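Local atomic coordinates of UPF0311 protein CA_C3321 (PDB entry 3G7G), a protein that is of unknown function, belongs to the UPF0311 (DUF3237) family, and folds as a closed eight-stranded antiparallel beta-barrel in a four-chain assembly. Residues E13-T18 and K132-H137; Q63-D68 and E103-G108; A75-R80 and V150-Y155; I39-G44 and G53-G58. One frame throughout, in Å; residues are numbered along the deposited sequence.

Interaction 1. Residues E13-T18 and K132-H137; sequences EVFSIT and KWMMNH
Val14 and Phe15, near the start of the first strand of the antiparallel barrel, meet Trp133 and Met134 of the loop between strands 117-126 and 139-144. Val14 and Phe15 both bond through their backbones to Phe154, consistent with a classic beta bulge, and both side chains set out toward the loop. The two pairs meet differently. Val14 comes to the Trp133 indole at its edge, near the ring plane, with CG1 4.0 Å from CH2, and the side chains pass one another in opposite directions. The Phe15 ring receives the methyl end of Met134 at a slant, CE standing 3.8 Å from CE2 of Phe15. A bend at the end of the methionine (chi3 77°) turns that methyl aside from the otherwise extended chain. Met134 also covers its neighbour: its CG lies 3.6 Å above one face of the Trp133 indole, over the centre, so the indole is touched at an edge by the strand and on a face by its own loop. Phe15 also stacks with Phe51 and Phe154, and Met134 packs on Phe51 and Phe124. The loop itself is folded back by two donors that reach Lys132 O from opposite faces of its carbonyl plane: Met135 N at 2.9 Å, and Asn136 ND2 at 3.0 Å, the latter 46° out of the plane.

Interaction 2. Residues Q63-D68 and E103-G108; sequences QIVRPD and EAVKSG
At one end of the barrel, the chain leaving strand 53-65 runs past the one helix of the fold, 102-107, and touches it first through Val65 and Val105. Val65 is the last residue of its strand and meets Val105 of the helix through one methyl each, CG1 to CG1 at 4.1 Å, with the two side chains set obliquely to each other. In both valines this is the branch lying opposite the backbone nitrogen. Val105 also packs on Val97 and Val111, so Val65 adds to a small apolar patch beside the helix.

Two residues further along, the contact turns polar. Lys106 NZ gives a hydrogen bond of 2.9 Å to Pro67 O, arriving in the carbonyl plane on a lone pair, with a C=O...N angle of 138°. The lysine does not leave its backbone toward the loop; a bend at chi3 (100°) swings its end there, and CE follows to 3.5 Å from Pro67 O. Arg66, between Val65 and Pro67 in sequence, sets out away from the helix: Ile64 CG2 lies 3.9 Å above one face of its guanidinium group, and Arg66 forms a salt bridge with Glu72.

The bond across the contact thus pairs an ammonium group with a neutral backbone carbonyl instead of a carboxylate. It probably polarises that carbonyl, and it ties the helix to the loop at the surface while the valines meet beside it.

Interaction 3. Residues A75-R80 and V150-Y155; sequences ARYAIR and VLLKFY
This is a buried contact across the inside of the barrel, between strand 71-81 and the last strand, 150-157, which lie on opposite walls and share no backbone bonding. A single long side chain bridges the gap: Tyr77 reaches inward with its hydroxyl end foremost, while Leu152 and Phe154 come from the other wall to meet it. Tyr77 OH lies 3.4 Å from CD1 of Leu152 and 3.9 Å from CZ of Phe154, so an oxygen is lodged against two apolar side chains. It approaches the phenylalanine at the ring edge, in its plane, not over a face. The two aromatic planes are themselves turned by about 70°, and the meeting is of a hydroxyl with a ring rim, not a ring stack. The first torsion of the tyrosine, chi1 59°, sends its ring inward across the barrel, with CB of Ala75, two residues back on the same face of the strand, at the ring edge. Leu152 and Phe154 likewise stand two apart, which brings both to the interior side. Around the contact the walls close in: Tyr77 packs on Ile89 of strand 86-96 and on Ile41 of strand 34-47, Leu152 sits between Ile19 of strand 11-30 and Cys141 and Ala143 of strand 139-144, and Phe154 touches Val14 of strand 11-30.

Interaction 4. Residues I39-G44 and G53-G58; sequences IPIISG and GKVLPG
The flat group here is the carbonyl of Gly44, met by Val55 in the antiparallel hairpin of strands 34-47 and 53-65. Val55 N donates to Gly44 O over 2.9 Å, nearly straight at the hydrogen (165°), yet stands above the carbonyl plane, 38° out of it. The same oxygen has CA of Lys54 at 3.3 Å in a weaker CA-H...O contact. The valine side chain then closes on the glycine: CG2 lies 3.6 Å from Gly44 CA, a fit that suits a residue without a side chain. The other branch, CG1, set opposite the backbone N (chi1 175°), meets CG2 of Ile41 at 4.1 Å, the two side chains crossing at about a right angle. On the inner side Ile41 packs on Ile19 and Val55 on Ile79. On its far side strand 39-44 carries a classic beta bulge, Ile42 and Ser43 both facing Thr20 of strand 11-30. From Val55 O onward, where the partner chain leaves the strand, two waters stand in for direct pairing. One molecule donates to both Ile41 O and Leu56 O, linking two acceptors that could not bond directly. A second accepts from Gly44 N at 2.9 Å and donates to Val55 O at 2.8 Å, standing between a donor and an acceptor of facing strands.

Overall arrangement
Interaction 3 is the buried core contact, where side chains from opposite barrel walls meet. Interaction 1 is partly buried and continues that interior outward, since strands 11-30 and 150-157 are neighbours, bonded through Ile17 N and Leu152 O. Interactions 2 and 4 are surface contacts that share strand 53-65 at its two ends, their centres 24 Å apart. Chemistry follows place: apolar and aromatic groups carry 1, a tyrosine hydroxyl set against apolar side chains carries 3, a lysine-to-carbonyl bond lies beside a valine pair in 2, and backbone and water bonds dominate 4. Interaction 4 adjoins 3 through the pairing of 75-80 with 53-58, whereas 1 and 2 lie on opposite sides of the chain's centre.

Interaction 1. Residues E13-T18 and K132-H137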
loop_
_atom_site.group_PDB
_atom_site.type_symbol
_atom_site.label_atom_id
_atom_site.label_comp_id
_atom_site.label_asym_id
_atom_site.label_seq_id
_atom_site.Cartn_x
_atom_site.Cartn_y
_atom_site.Cartn_z
ATOM N N GLU A 13 8.183 8.971 23.619
ATOM C CA GLU A 13 9.017 7.809 23.296
ATOM C C GLU A 13 8.378 6.574 23.915
ATOM O O GLU A 13 8.070 6.571 25.089
ATOM C CB GLU A 13 10.471 7.940 23.785
ATOM C CG GLU A 13 11.413 6.936 23.041
ATOM C CD GLU A 13 12.864 6.950 23.532
ATOM O OE1 GLU A 13 13.414 8.057 23.774
ATOM O OE2 GLU A 13 13.465 5.843 23.646
ATOM N N VAL A 14 8.176 5.528 23.131
ATOM C CA VAL A 14 7.497 4.351 23.638
ATOM C C VAL A 14 8.460 3.204 23.915
ATOM O O VAL A 14 8.342 2.553 24.941
ATOM C CB VAL A 14 6.298 3.920 22.752
ATOM C CG1 VAL A 14 5.202 4.977 22.839
ATOM C CG2 VAL A 14 6.702 3.685 21.336
ATOM N N PHE A 15 9.420 2.978 23.029
ATOM C CA PHE A 15 10.436 1.961 23.224
ATOM C C PHE A 15 11.487 2.124 22.142
ATOM O O PHE A 15 11.341 2.939 21.233
ATOM C CB PHE A 15 9.842 0.548 23.180
ATOM C CG PHE A 15 9.165 0.210 21.854
ATOM C CD1 PHE A 15 9.830 -0.514 20.885
ATOM C CD2 PHE A 15 7.867 0.605 21.609
ATOM C CE1 PHE A 15 9.223 -0.831 19.686
ATOM C CE2 PHE A 15 7.238 0.295 20.401
ATOM C CZ PHE A 15 7.922 -0.432 19.445
ATOM N N SER A 16 12.560 1.368 22.274
ATOM C CA SER A 16 13.629 1.295 21.293
ATOM C C SER A 16 13.825 -0.139 20.904
ATOM O O SER A 16 13.501 -1.055 21.670
ATOM C CB SER A 16 14.939 1.759 21.913
ATOM O OG SER A 16 14.807 3.077 22.396
ATOM N N ILE A 17 14.412 -0.342 19.739
ATOM C CA ILE A 17 14.892 -1.670 19.368
ATOM C C ILE A 17 16.310 -1.509 18.860
ATOM O O ILE A 17 16.566 -0.632 18.050
ATOM C CB ILE A 17 14.009 -2.342 18.296
ATOM C CG1 ILE A 17 12.539 -2.280 18.696
ATOM C CG2 ILE A 17 14.421 -3.797 18.102
ATOM C CD1 ILE A 17 11.582 -2.926 17.702
ATOM N N THR A 18 17.238 -2.322 19.371
ATOM C CA THR A 18 18.560 -2.422 18.765
ATOM C C THR A 18 18.604 -3.725 17.987
ATOM O O THR A 18 18.423 -4.788 18.560
ATOM C CB THR A 18 19.668 -2.365 19.803
ATOM O OG1 THR A 18 19.523 -1.165 20.550
ATOM C CG2 THR A 18 21.038 -2.364 19.136
ATOM N N LYS A 132 -3.756 -2.844 21.988
ATOM C CA LYS A 132 -4.551 -2.400 20.839
ATOM C C LYS A 132 -4.349 -0.891 20.495
ATOM O O LYS A 132 -4.567 -0.465 19.337
ATOM C CB LYS A 132 -6.018 -2.803 20.973
ATOM C CG LYS A 132 -6.248 -4.305 20.718
ATOM C CD LYS A 132 -6.084 -4.707 19.228
ATOM C CE LYS A 132 -6.155 -6.208 19.065
ATOM N NZ LYS A 132 -6.274 -6.731 17.633
ATOM N N TRP A 133 -3.898 -0.119 21.491
ATOM C CA TRP A 133 -3.567 1.280 21.308
ATOM C C TRP A 133 -2.496 1.491 20.235
ATOM O O TRP A 133 -2.458 2.542 19.610
ATOM C CB TRP A 133 -3.108 1.908 22.626
ATOM C CG TRP A 133 -1.813 1.369 23.187
ATOM C CD1 TRP A 133 -1.656 0.306 24.055
ATOM C CD2 TRP A 133 -0.498 1.883 22.951
ATOM N NE1 TRP A 133 -0.313 0.112 24.332
ATOM C CE2 TRP A 133 0.415 1.069 23.680
ATOM C CE3 TRP A 133 0.009 2.935 22.170
ATOM C CZ2 TRP A 133 1.801 1.291 23.655
ATOM C CZ3 TRP A 133 1.388 3.150 22.155
ATOM C CH2 TRP A 133 2.261 2.339 22.891
ATOM N N MET A 134 -1.666 0.472 19.997
ATOM C CA MET A 134 -0.610 0.552 19.007
ATOM C C MET A 134 -1.209 0.546 17.612
ATOM O O MET A 134 -0.566 0.971 16.646
ATOM C CB MET A 134 0.405 -0.592 19.170
ATOM C CG MET A 134 1.134 -0.610 20.518
ATOM S SD MET A 134 2.465 -1.831 20.660
ATOM C CE MET A 134 3.669 -0.950 19.726
ATOM N N MET A 135 -2.428 0.029 17.489
ATOM C CA MET A 135 -3.146 0.075 16.216
ATOM C C MET A 135 -3.986 1.367 16.065
ATOM O O MET A 135 -4.566 1.627 15.009
ATOM C CB MET A 135 -3.991 -1.200 16.024
ATOM C CG MET A 135 -3.203 -2.552 16.150
ATOM S SD MET A 135 -4.221 -4.030 15.839
ATOM C CE MET A 135 -4.542 -3.803 14.107
ATOM N N ASN A 136 -4.022 2.207 17.090
ATOM C CA ASN A 136 -4.921 3.353 17.049
ATOM C C ASN A 136 -4.246 4.669 17.332
ATOM O O ASN A 136 -4.885 5.654 17.719
ATOM C CB ASN A 136 -6.105 3.085 17.984
ATOM C CG ASN A 136 -7.008 1.998 17.454
ATOM O OD1 ASN A 136 -7.760 2.209 16.502
ATOM N ND2 ASN A 136 -6.912 0.827 18.024
ATOM N N HIS A 137 -2.943 4.693 17.086
ATOM C CA HIS A 137 -2.164 5.914 17.105
ATOM C C HIS A 137 -1.230 5.959 15.896
ATOM O O HIS A 137 -0.909 4.905 15.275
ATOM C CB HIS A 137 -1.316 5.986 18.348
ATOM C CG HIS A 137 -2.096 6.133 19.600
ATOM N ND1 HIS A 137 -2.225 7.338 20.258
ATOM C CD2 HIS A 137 -2.804 5.230 20.315
ATOM C CE1 HIS A 137 -2.961 7.159 21.340
ATOM N NE2 HIS A 137 -3.332 5.891 21.393
#

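Interaction 2. Residues Q63-D68 and E103-G108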
loop_
_atom_site.group_PDB
_atom_site.type_symbol
_atom_site.label_atom_id
_atom_site.label_comp_id
_atom_site.label_asym_id
_atom_site.label_seq_id
_atom_site.Cartn_x
_atom_site.Cartn_y
_atom_site.Cartn_z
ATOM N N GLN A 63 14.866 -2.986 0.756
ATOM C CA GLN A 63 15.405 -1.653 0.537
ATOM C C GLN A 63 15.725 -1.405 -0.922
ATOM O O GLN A 63 16.168 -2.289 -1.630
ATOM C CB GLN A 63 16.692 -1.484 1.306
ATOM C CG GLN A 63 16.550 -1.765 2.734
ATOM C CD GLN A 63 17.822 -1.484 3.503
ATOM O OE1 GLN A 63 18.941 -1.524 2.955
ATOM N NE2 GLN A 63 17.661 -1.203 4.773
ATOM N N ILE A 64 15.519 -0.178 -1.357
ATOM C CA ILE A 64 15.968 0.211 -2.673
ATOM C C ILE A 64 16.654 1.581 -2.570
ATOM O O ILE A 64 16.076 2.534 -2.052
ATOM C CB ILE A 64 14.767 0.182 -3.668
ATOM C CG1 ILE A 64 15.219 0.536 -5.095
ATOM C CG2 ILE A 64 13.613 1.054 -3.128
ATOM C CD1 ILE A 64 15.087 -0.583 -6.131
ATOM N N VAL A 65 17.893 1.664 -3.058
ATOM C CA VAL A 65 18.630 2.917 -3.154
ATOM C C VAL A 65 18.392 3.447 -4.561
ATOM O O VAL A 65 18.835 2.856 -5.577
ATOM C CB VAL A 65 20.127 2.737 -2.913
ATOM C CG1 VAL A 65 20.826 4.106 -2.883
ATOM C CG2 VAL A 65 20.367 1.997 -1.618
ATOM N N ARG A 66 17.635 4.535 -4.619
ATOM C CA ARG A 66 17.252 5.125 -5.876
ATOM C C ARG A 66 18.477 5.759 -6.580
ATOM O O ARG A 66 19.484 6.052 -5.935
ATOM C CB ARG A 66 16.134 6.134 -5.629
ATOM C CG ARG A 66 14.816 5.482 -5.155
ATOM C CD ARG A 66 14.235 4.541 -6.214
ATOM N NE ARG A 66 12.947 4.040 -5.812
ATOM C CZ ARG A 66 12.267 3.103 -6.454
ATOM N NH1 ARG A 66 12.752 2.534 -7.553
ATOM N NH2 ARG A 66 11.079 2.737 -5.988
ATOM N N PRO A 67 18.415 5.914 -7.914
ATOM C CA PRO A 67 19.550 6.536 -8.603
ATOM C C PRO A 67 20.028 7.858 -7.992
ATOM O O PRO A 67 21.218 8.127 -8.003
ATOM C CB PRO A 67 19.035 6.738 -10.035
ATOM C CG PRO A 67 18.009 5.623 -10.210
ATOM C CD PRO A 67 17.345 5.520 -8.853
ATOM N N ASP A 68 19.127 8.663 -7.444
ATOM C CA ASP A 68 19.502 9.947 -6.822
ATOM C C ASP A 68 20.091 9.810 -5.417
ATOM O O ASP A 68 20.431 10.802 -4.773
ATOM C CB ASP A 68 18.292 10.900 -6.779
ATOM C CG ASP A 68 17.247 10.537 -5.668
ATOM O OD1 ASP A 68 17.175 9.370 -5.171
ATOM O OD2 ASP A 68 16.489 11.464 -5.289
ATOM N N GLU A 103 27.956 9.468 -3.617
ATOM C CA GLU A 103 28.792 8.481 -4.303
ATOM C C GLU A 103 29.236 7.404 -3.351
ATOM O O GLU A 103 29.351 6.258 -3.722
ATOM C CB GLU A 103 30.024 9.102 -4.975
ATOM C CG GLU A 103 29.742 10.079 -6.091
ATOM C CD GLU A 103 29.253 9.443 -7.370
ATOM O OE1 GLU A 103 29.589 8.302 -7.647
ATOM O OE2 GLU A 103 28.521 10.102 -8.089
ATOM N N ALA A 104 29.472 7.789 -2.114
ATOM C CA ALA A 104 29.899 6.851 -1.118
ATOM C C ALA A 104 28.786 5.872 -0.889
ATOM O O ALA A 104 29.005 4.680 -0.836
ATOM C CB ALA A 104 30.227 7.555 0.134
ATOM N N VAL A 105 27.577 6.391 -0.772
ATOM C CA VAL A 105 26.413 5.550 -0.535
ATOM C C VAL A 105 26.222 4.513 -1.662
ATOM O O VAL A 105 25.663 3.468 -1.468
ATOM C CB VAL A 105 25.148 6.407 -0.278
ATOM C CG1 VAL A 105 23.911 5.671 -0.593
ATOM C CG2 VAL A 105 25.118 6.873 1.125
ATOM N N LYS A 106 26.766 4.811 -2.821
ATOM C CA LYS A 106 26.562 4.021 -4.008
ATOM C C LYS A 106 27.400 2.763 -4.285
ATOM O O LYS A 106 26.806 1.804 -4.664
ATOM C CB LYS A 106 26.570 4.956 -5.190
ATOM C CG LYS A 106 25.590 6.039 -5.041
ATOM C CD LYS A 106 25.235 6.688 -6.347
ATOM C CE LYS A 106 23.944 6.193 -6.876
ATOM N NZ LYS A 106 23.753 6.687 -8.228
ATOM N N SER A 107 28.743 2.795 -4.206
ATOM C CA SER A 107 29.668 1.681 -4.048
ATOM C C SER A 107 29.603 1.166 -2.617
ATOM O O SER A 107 30.200 0.143 -2.283
ATOM C CB SER A 107 31.095 2.114 -4.391
ATOM O OG SER A 107 31.175 3.518 -4.561
ATOM N N GLY A 108 28.869 1.888 -1.776
ATOM C CA GLY A 108 28.703 1.513 -0.385
ATOM C C GLY A 108 29.961 1.725 0.433
ATOM O O GLY A 108 30.425 0.812 1.116
#

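Interaction 3. Residues A75-R80 and V150-Y155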
loop_
_atom_site.group_PDB
_atom_site.type_symbol
_atom_site.label_atom_id
_atom_site.label_comp_id
_atom_site.label_asym_id
_atom_site.label_seq_id
_atom_site.Cartn_x
_atom_site.Cartn_y
_atom_site.Cartn_z
ATOM N N ALA A 75 10.489 -2.643 6.110
ATOM C CA ALA A 75 10.815 -3.811 6.978
ATOM C C ALA A 75 9.581 -4.516 7.529
ATOM O O ALA A 75 8.608 -3.870 7.875
ATOM C CB ALA A 75 11.761 -3.391 8.167
ATOM N N ARG A 76 9.580 -5.847 7.506
ATOM C CA ARG A 76 8.522 -6.615 8.109
ATOM C C ARG A 76 9.153 -7.596 9.043
ATOM O O ARG A 76 9.921 -8.485 8.600
ATOM C CB ARG A 76 7.749 -7.407 7.080
ATOM C CG ARG A 76 7.084 -6.582 6.035
ATOM C CD ARG A 76 6.503 -7.495 4.986
ATOM N NE ARG A 76 5.540 -6.797 4.175
ATOM C CZ ARG A 76 4.910 -7.319 3.146
ATOM N NH1 ARG A 76 5.154 -8.552 2.790
ATOM N NH2 ARG A 76 4.024 -6.593 2.474
ATOM N N TYR A 77 8.805 -7.453 10.318
ATOM C CA TYR A 77 9.297 -8.303 11.380
ATOM C C TYR A 77 8.361 -8.211 12.584
ATOM O O TYR A 77 7.366 -7.491 12.546
ATOM C CB TYR A 77 10.723 -7.899 11.742
ATOM C CG TYR A 77 10.898 -6.476 12.208
ATOM C CD1 TYR A 77 10.950 -6.164 13.560
ATOM C CD2 TYR A 77 11.067 -5.449 11.302
ATOM C CE1 TYR A 77 11.131 -4.853 13.976
ATOM C CE2 TYR A 77 11.217 -4.140 11.712
ATOM C CZ TYR A 77 11.263 -3.843 13.046
ATOM O OH TYR A 77 11.443 -2.523 13.442
ATOM N N ALA A 78 8.687 -8.922 13.668
ATOM C CA ALA A 78 7.796 -9.075 14.806
ATOM C C ALA A 78 8.628 -9.139 16.060
ATOM O O ALA A 78 9.817 -9.494 16.040
ATOM C CB ALA A 78 6.968 -10.343 14.682
ATOM N N ILE A 79 8.002 -8.749 17.145
ATOM C CA ILE A 79 8.661 -8.789 18.425
ATOM C C ILE A 79 7.768 -9.569 19.352
ATOM O O ILE A 79 6.568 -9.671 19.133
ATOM C CB ILE A 79 8.985 -7.393 18.982
ATOM C CG1 ILE A 79 7.770 -6.502 19.136
ATOM C CG2 ILE A 79 9.908 -6.626 18.049
ATOM C CD1 ILE A 79 8.170 -5.120 19.622
ATOM N N ARG A 80 8.385 -10.150 20.367
ATOM C CA ARG A 80 7.713 -10.841 21.417
ATOM C C ARG A 80 8.118 -10.181 22.701
ATOM O O ARG A 80 9.301 -10.115 23.005
ATOM C CB ARG A 80 8.173 -12.269 21.454
ATOM C CG ARG A 80 7.599 -13.047 22.632
ATOM C CD ARG A 80 7.053 -14.333 22.165
ATOM N NE ARG A 80 5.631 -14.183 22.013
ATOM C CZ ARG A 80 4.920 -14.630 20.997
ATOM N NH1 ARG A 80 5.486 -15.214 19.941
ATOM N NH2 ARG A 80 3.626 -14.421 21.016
ATOM N N VAL A 150 21.375 -1.347 13.907
ATOM C CA VAL A 150 20.510 -0.183 13.726
ATOM C C VAL A 150 19.745 0.047 15.024
ATOM O O VAL A 150 19.234 -0.890 15.620
ATOM C CB VAL A 150 19.613 -0.267 12.463
ATOM C CG1 VAL A 150 18.857 -1.568 12.379
ATOM C CG2 VAL A 150 18.650 0.930 12.385
ATOM N N LEU A 151 19.756 1.290 15.492
ATOM C CA LEU A 151 19.030 1.711 16.691
ATOM C C LEU A 151 17.759 2.382 16.216
ATOM O O LEU A 151 17.822 3.334 15.448
ATOM C CB LEU A 151 19.855 2.710 17.520
ATOM C CG LEU A 151 19.192 3.279 18.789
ATOM C CD1 LEU A 151 18.811 2.151 19.766
ATOM C CD2 LEU A 151 20.071 4.356 19.522
ATOM N N LEU A 152 16.614 1.871 16.652
ATOM C CA LEU A 152 15.321 2.459 16.337
ATOM C C LEU A 152 14.692 2.970 17.599
ATOM O O LEU A 152 14.596 2.235 18.556
ATOM C CB LEU A 152 14.406 1.410 15.729
ATOM C CG LEU A 152 14.968 0.651 14.537
ATOM C CD1 LEU A 152 14.168 -0.640 14.348
ATOM C CD2 LEU A 152 14.941 1.561 13.318
ATOM N N LYS A 153 14.299 4.231 17.614
ATOM C CA LYS A 153 13.533 4.818 18.707
ATOM C C LYS A 153 12.133 5.148 18.206
ATOM O O LYS A 153 11.986 5.844 17.203
ATOM C CB LYS A 153 14.206 6.087 19.226
ATOM C CG LYS A 153 15.293 5.807 20.228
ATOM C CD LYS A 153 16.372 6.920 20.298
ATOM C CE LYS A 153 17.100 6.864 21.658
ATOM N NZ LYS A 153 18.491 7.430 21.671
ATOM N N PHE A 154 11.118 4.648 18.905
ATOM C CA PHE A 154 9.749 4.707 18.434
ATOM C C PHE A 154 9.011 5.777 19.226
ATOM O O PHE A 154 9.127 5.837 20.450
ATOM C CB PHE A 154 9.060 3.363 18.607
ATOM C CG PHE A 154 9.443 2.343 17.585
ATOM C CD1 PHE A 154 8.616 2.090 16.502
ATOM C CD2 PHE A 154 10.607 1.614 17.716
ATOM C CE1 PHE A 154 8.977 1.125 15.539
ATOM C CE2 PHE A 154 10.958 0.664 16.798
ATOM C CZ PHE A 154 10.141 0.416 15.698
ATOM N N TYR A 155 8.263 6.628 18.518
ATOM C CA TYR A 155 7.538 7.733 19.147
ATOM C C TYR A 155 6.063 7.691 18.807
ATOM O O TYR A 155 5.677 7.588 17.650
ATOM C CB TYR A 155 8.114 9.060 18.707
ATOM C CG TYR A 155 9.538 9.291 19.143
ATOM C CD1 TYR A 155 9.820 9.880 20.361
ATOM C CD2 TYR A 155 10.585 8.929 18.333
ATOM C CE1 TYR A 155 11.136 10.106 20.756
ATOM C CE2 TYR A 155 11.876 9.139 18.704
ATOM C CZ TYR A 155 12.154 9.736 19.904
ATOM O OH TYR A 155 13.465 9.931 20.251
#

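Interaction 4. Residues I39-G44 and G53-G58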
loop_
_atom_site.group_PDB
_atom_site.type_symbol
_atom_site.label_atom_id
_atom_site.label_comp_id
_atom_site.label_asym_id
_atom_site.label_seq_id
_atom_site.Cartn_x
_atom_site.Cartn_y
_atom_site.Cartn_z
ATOM N N ILE A 39 17.657 -7.217 3.497
ATOM C CA ILE A 39 18.483 -7.286 4.697
ATOM C C ILE A 39 17.805 -8.162 5.749
ATOM O O ILE A 39 16.765 -7.780 6.294
ATOM C CB ILE A 39 18.736 -5.910 5.313
ATOM C CG1 ILE A 39 19.159 -4.915 4.240
ATOM C CG2 ILE A 39 19.773 -6.027 6.449
ATOM C CD1 ILE A 39 20.563 -4.976 3.890
ATOM N N PRO A 40 18.368 -9.359 6.016
ATOM C CA PRO A 40 17.849 -10.186 7.101
ATOM C C PRO A 40 18.109 -9.561 8.458
ATOM O O PRO A 40 19.138 -8.913 8.638
ATOM C CB PRO A 40 18.587 -11.524 6.927
ATOM C CG PRO A 40 19.162 -11.489 5.522
ATOM C CD PRO A 40 19.458 -10.034 5.283
ATOM N N ILE A 41 17.158 -9.727 9.380
ATOM C CA ILE A 41 17.306 -9.249 10.757
ATOM C C ILE A 41 17.674 -10.469 11.607
ATOM O O ILE A 41 16.880 -11.372 11.762
ATOM C CB ILE A 41 16.018 -8.537 11.268
ATOM C CG1 ILE A 41 15.708 -7.310 10.394
ATOM C CG2 ILE A 41 16.195 -8.075 12.726
ATOM C CD1 ILE A 41 14.199 -6.852 10.403
ATOM N N ILE A 42 18.900 -10.539 12.113
ATOM C CA ILE A 42 19.322 -11.726 12.864
ATOM C C ILE A 42 18.628 -11.740 14.224
ATOM O O ILE A 42 18.159 -12.767 14.690
ATOM C CB ILE A 42 20.850 -11.784 13.077
ATOM C CG1 ILE A 42 21.607 -11.774 11.737
ATOM C CG2 ILE A 42 21.236 -13.043 13.888
ATOM C CD1 ILE A 42 23.104 -11.458 11.895
ATOM N N SER A 43 18.572 -10.586 14.869
ATOM C CA SER A 43 18.136 -10.538 16.255
ATOM C C SER A 43 17.925 -9.100 16.625
ATOM O O SER A 43 18.259 -8.221 15.855
ATOM C CB SER A 43 19.194 -11.154 17.165
ATOM O OG SER A 43 20.377 -10.357 17.163
ATOM N N GLY A 44 17.395 -8.868 17.823
ATOM C CA GLY A 44 17.117 -7.532 18.270
ATOM C C GLY A 44 16.534 -7.516 19.655
ATOM O O GLY A 44 15.757 -8.409 20.054
ATOM N N GLY A 53 11.504 -6.831 25.306
ATOM C CA GLY A 53 11.363 -8.098 24.609
ATOM C C GLY A 53 12.447 -8.349 23.601
ATOM O O GLY A 53 13.559 -7.840 23.725
ATOM N N LYS A 54 12.120 -9.158 22.594
ATOM C CA LYS A 54 13.075 -9.541 21.583
ATOM C C LYS A 54 12.386 -9.544 20.220
ATOM O O LYS A 54 11.166 -9.645 20.132
ATOM C CB LYS A 54 13.675 -10.918 21.884
ATOM C CG LYS A 54 12.706 -12.080 21.601
ATOM C CD LYS A 54 13.099 -13.413 22.275
ATOM C CE LYS A 54 14.358 -14.062 21.637
ATOM N NZ LYS A 54 14.952 -15.157 22.564
ATOM N N VAL A 55 13.187 -9.393 19.176
ATOM C CA VAL A 55 12.742 -9.598 17.807
ATOM C C VAL A 55 12.667 -11.089 17.510
ATOM O O VAL A 55 13.530 -11.848 17.918
ATOM C CB VAL A 55 13.714 -8.942 16.843
ATOM C CG1 VAL A 55 13.345 -9.229 15.438
ATOM C CG2 VAL A 55 13.765 -7.400 17.105
ATOM N N LEU A 56 11.629 -11.502 16.783
ATOM C CA LEU A 56 11.419 -12.923 16.435
ATOM C C LEU A 56 12.080 -13.258 15.080
ATOM O O LEU A 56 12.535 -12.363 14.384
ATOM C CB LEU A 56 9.915 -13.210 16.395
ATOM C CG LEU A 56 9.129 -13.139 17.698
ATOM C CD1 LEU A 56 7.592 -13.265 17.486
ATOM C CD2 LEU A 56 9.631 -14.233 18.676
ATOM N N PRO A 57 12.162 -14.548 14.713
ATOM C CA PRO A 57 12.698 -14.889 13.374
ATOM C C PRO A 57 11.801 -14.397 12.239
ATOM O O PRO A 57 10.634 -14.093 12.456
ATOM C CB PRO A 57 12.732 -16.421 13.386
ATOM C CG PRO A 57 12.646 -16.818 14.894
ATOM C CD PRO A 57 11.790 -15.753 15.480
ATOM N N GLY A 58 12.355 -14.299 11.048
ATOM C CA GLY A 58 11.555 -14.016 9.850
ATOM C C GLY A 58 11.639 -12.609 9.302
ATOM O O GLY A 58 11.005 -12.313 8.314
HETATM O O HOH W 1 14.139 -11.769 12.284
HETATM O O HOH W 2 16.100 -11.315 18.749
#